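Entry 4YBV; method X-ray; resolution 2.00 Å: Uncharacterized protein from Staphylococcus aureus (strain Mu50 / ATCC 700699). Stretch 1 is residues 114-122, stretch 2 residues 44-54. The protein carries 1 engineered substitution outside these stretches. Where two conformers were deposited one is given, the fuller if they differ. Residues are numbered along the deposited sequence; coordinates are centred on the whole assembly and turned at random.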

# COMPACT_ATOMS: atom_id res chain seq x y z
N ILE A 114 6.21 -1.01 -16.11
CA ILE A 114 5.42 -2.21 -15.94
C ILE A 114 4.83 -2.23 -14.52
O ILE A 114 3.67 -2.60 -14.32
CB ILE A 114 6.29 -3.46 -16.19
CG1 ILE A 114 6.83 -3.43 -17.61
CG2 ILE A 114 5.49 -4.72 -16.04
CD1 ILE A 114 5.76 -3.32 -18.64
N THR A 115 5.66 -1.84 -13.55
CA THR A 115 5.29 -1.86 -12.12
C THR A 115 5.98 -0.72 -11.41
O THR A 115 7.17 -0.51 -11.63
CB THR A 115 5.72 -3.17 -11.42
OG1 THR A 115 5.17 -4.29 -12.14
CG2 THR A 115 5.20 -3.24 -9.99
N VAL A 116 5.31 -0.05 -10.51
CA VAL A 116 5.90 0.98 -9.68
C VAL A 116 5.67 0.52 -8.26
O VAL A 116 4.60 0.09 -7.94
CB VAL A 116 5.39 2.38 -9.97
CG1 VAL A 116 3.91 2.43 -9.88
CG2 VAL A 116 5.95 3.33 -8.99
N MET A 117 6.69 0.57 -7.43
CA MET A 117 6.64 0.01 -6.13
C MET A 117 7.33 0.76 -5.04
O MET A 117 8.29 1.44 -5.28
CB MET A 117 7.48 -1.26 -6.16
CG MET A 117 6.87 -2.57 -6.49
SD MET A 117 7.96 -4.02 -6.45
CE MET A 117 8.20 -4.38 -4.76
N ARG A 118 6.87 0.56 -3.83
CA ARG A 118 7.64 1.11 -2.70
C ARG A 118 7.85 -0.03 -1.73
O ARG A 118 6.96 -0.87 -1.55
CB ARG A 118 6.92 2.31 -2.02
CG ARG A 118 7.76 3.11 -0.98
CD ARG A 118 7.11 4.46 -0.60
NE ARG A 118 5.93 4.18 0.19
CZ ARG A 118 4.68 4.27 -0.24
NH1 ARG A 118 4.42 4.72 -1.47
NH2 ARG A 118 3.69 3.91 0.56
N GLY A 119 9.04 -0.12 -1.15
CA GLY A 119 9.30 -1.12 -0.14
C GLY A 119 9.92 -0.61 1.14
O GLY A 119 10.75 0.29 1.15
N THR A 120 9.48 -1.18 2.24
CA THR A 120 9.98 -0.86 3.55
C THR A 120 10.69 -2.03 4.18
O THR A 120 10.08 -3.09 4.43
CB THR A 120 8.88 -0.45 4.51
OG1 THR A 120 8.15 0.63 3.94
CG2 THR A 120 9.50 -0.06 5.85
N VAL A 121 11.98 -1.80 4.44
CA VAL A 121 12.88 -2.84 4.92
C VAL A 121 13.34 -2.58 6.35
O VAL A 121 13.99 -1.57 6.60
CB VAL A 121 14.13 -2.97 4.02
CG1 VAL A 121 15.09 -4.02 4.60
CG2 VAL A 121 13.74 -3.27 2.61
N ALA A 122 13.04 -3.50 7.26
CA ALA A 122 13.48 -3.37 8.65
C ALA A 122 14.94 -3.80 8.77
O ALA A 122 15.35 -4.78 8.14
CB ALA A 122 12.59 -4.21 9.57
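Stretch 2, residues 44-54: ASIALGETACS

Stretch 2 is helical throughout, residues 44 to 54, and the helix extends beyond both ends. It packs on one face of the strand formed by residues 114 to 122. The two segments run in broadly the same direction. Their N-to-C axes make an angle of 44°, with a signed crossing angle of -44°, and approach to 9.1 Å. Regular backbone hydrogen bonds four residues apart hold the helix, from Leu48 N to Ala44 O at 2.9 Å through to Ser54 N to Glu50 O at 2.9 Å.

From Thr115 on the strand alternates: Thr115, Met117 and Val121 direct CB toward the helix, Arg118 and Thr120 away. Ile114 also starts toward it, but its end leads away. Gly119 has no side chain.

Ala44 begins the stretch out of reach of the strand. Ser45 follows and points toward it. The CA atoms of Ser45 and Thr115 are 7.0 Å apart. Ser45 has chi1 in the t well and Thr115 in the m well, and Ser45 OG lies 2.7 Å from Thr115 OG1. This is a hydrogen bond in which either hydroxyl could be the donor. It is the only hydrogen bond between the two stretches.

Ile46 points sideways, yet it meets Met117. Met117 CE is 4.0 Å from Ile46 CG2, an apolar contact, and 3.6 Å from Ile46 O. Ala47 points away from the strand. Its carbonyl oxygen accepts a hydrogen bond from Thr51 OG1, with Ala47 O and Thr51 OG1 2.8 Å apart. Leu48 is directed sideways and makes no contact.

Gly49 lies against the sulfur of Met117. Gly49 CA and Met117 CA are 7.3 Å apart, and Met117 SD lies 3.8 Å from Gly49 CA. A CB on Gly49 would point toward the strand and fall 2.3 Å from Met117 SD, a clash. The bare glycine leaves room for the sulfur. Met117 CE also reaches the backbone of the next residue, 3.8 Å from Glu50 N. Met117 has the largest area covered by the helix of any strand residue.

Glu50 itself points sideways. Thr51 and Ala52 are out of reach of the strand. Cys53 turns back toward it, with chi1 at 41°. It faces the level of Gly119, where an ideal CB would lie 3.1 Å from Cys53 SG, a tight fit. Val121 CG2 approaches Cys53 O at 4.3 Å. Ser54 ends the stretch pointing sideways. Ser54 CA is 7.3 Å from Val121 CA, but the Ser54 side chain does not touch the strand.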

# COMPACT_ATOMS: atom_id res chain seq x y z
N ALA A 44 5.86 -11.89 -10.20
CA ALA A 44 7.25 -12.07 -10.59
C ALA A 44 7.93 -10.68 -10.58
O ALA A 44 9.02 -10.53 -10.04
CB ALA A 44 7.34 -12.73 -12.01
N SER A 45 7.26 -9.71 -11.19
CA SER A 45 7.72 -8.31 -11.20
C SER A 45 7.96 -7.84 -9.77
O SER A 45 9.04 -7.36 -9.43
CB SER A 45 6.68 -7.43 -11.89
OG SER A 45 7.15 -6.10 -12.06
N ILE A 46 6.94 -8.01 -8.91
CA ILE A 46 7.06 -7.61 -7.51
C ILE A 46 8.23 -8.33 -6.82
O ILE A 46 8.99 -7.69 -6.07
CB ILE A 46 5.74 -7.88 -6.70
CG1 ILE A 46 4.64 -6.91 -7.15
CG2 ILE A 46 5.99 -7.71 -5.19
CD1 ILE A 46 3.21 -7.27 -6.56
N ALA A 47 8.41 -9.62 -7.09
CA ALA A 47 9.51 -10.38 -6.47
C ALA A 47 10.89 -9.81 -6.89
O ALA A 47 11.81 -9.69 -6.06
CB ALA A 47 9.43 -11.84 -6.86
N LEU A 48 11.01 -9.46 -8.17
CA LEU A 48 12.22 -8.76 -8.64
C LEU A 48 12.44 -7.46 -7.84
O LEU A 48 13.54 -7.23 -7.32
CB LEU A 48 12.09 -8.45 -10.12
CG LEU A 48 13.29 -7.81 -10.85
CD1 LEU A 48 14.45 -8.79 -10.93
CD2 LEU A 48 12.86 -7.43 -12.23
N GLY A 49 11.40 -6.65 -7.70
CA GLY A 49 11.48 -5.44 -6.87
C GLY A 49 11.93 -5.65 -5.42
O GLY A 49 12.84 -4.93 -4.89
N GLU A 50 11.32 -6.62 -4.75
CA GLU A 50 11.69 -6.91 -3.37
C GLU A 50 13.15 -7.37 -3.29
O GLU A 50 13.88 -6.97 -2.36
CB GLU A 50 10.77 -7.96 -2.72
CG GLU A 50 11.16 -8.20 -1.26
CD GLU A 50 10.02 -8.69 -0.36
OE1 GLU A 50 8.84 -8.68 -0.78
OE2 GLU A 50 10.30 -9.11 0.77
N THR A 51 13.56 -8.19 -4.27
CA THR A 51 14.97 -8.59 -4.35
C THR A 51 15.88 -7.35 -4.46
O THR A 51 16.90 -7.25 -3.78
CB THR A 51 15.23 -9.52 -5.56
OG1 THR A 51 14.38 -10.69 -5.44
CG2 THR A 51 16.70 -9.93 -5.61
N ALA A 52 15.47 -6.40 -5.30
CA ALA A 52 16.30 -5.21 -5.53
C ALA A 52 16.46 -4.42 -4.25
O ALA A 52 17.59 -4.03 -3.90
CB ALA A 52 15.71 -4.34 -6.67
N CYS A 53 15.38 -4.19 -3.49
CA CYS A 53 15.68 -3.35 -2.34
C CYS A 53 16.25 -4.14 -1.14
O CYS A 53 16.94 -3.57 -0.30
CB CYS A 53 14.49 -2.49 -1.91
SG CYS A 53 12.91 -3.17 -1.90
N SER A 54 16.03 -5.45 -1.10
CA SER A 54 16.77 -6.31 -0.17
C SER A 54 18.31 -6.25 -0.40
O SER A 54 19.10 -6.04 0.54
CB SER A 54 16.25 -7.76 -0.30
OG SER A 54 16.90 -8.63 0.60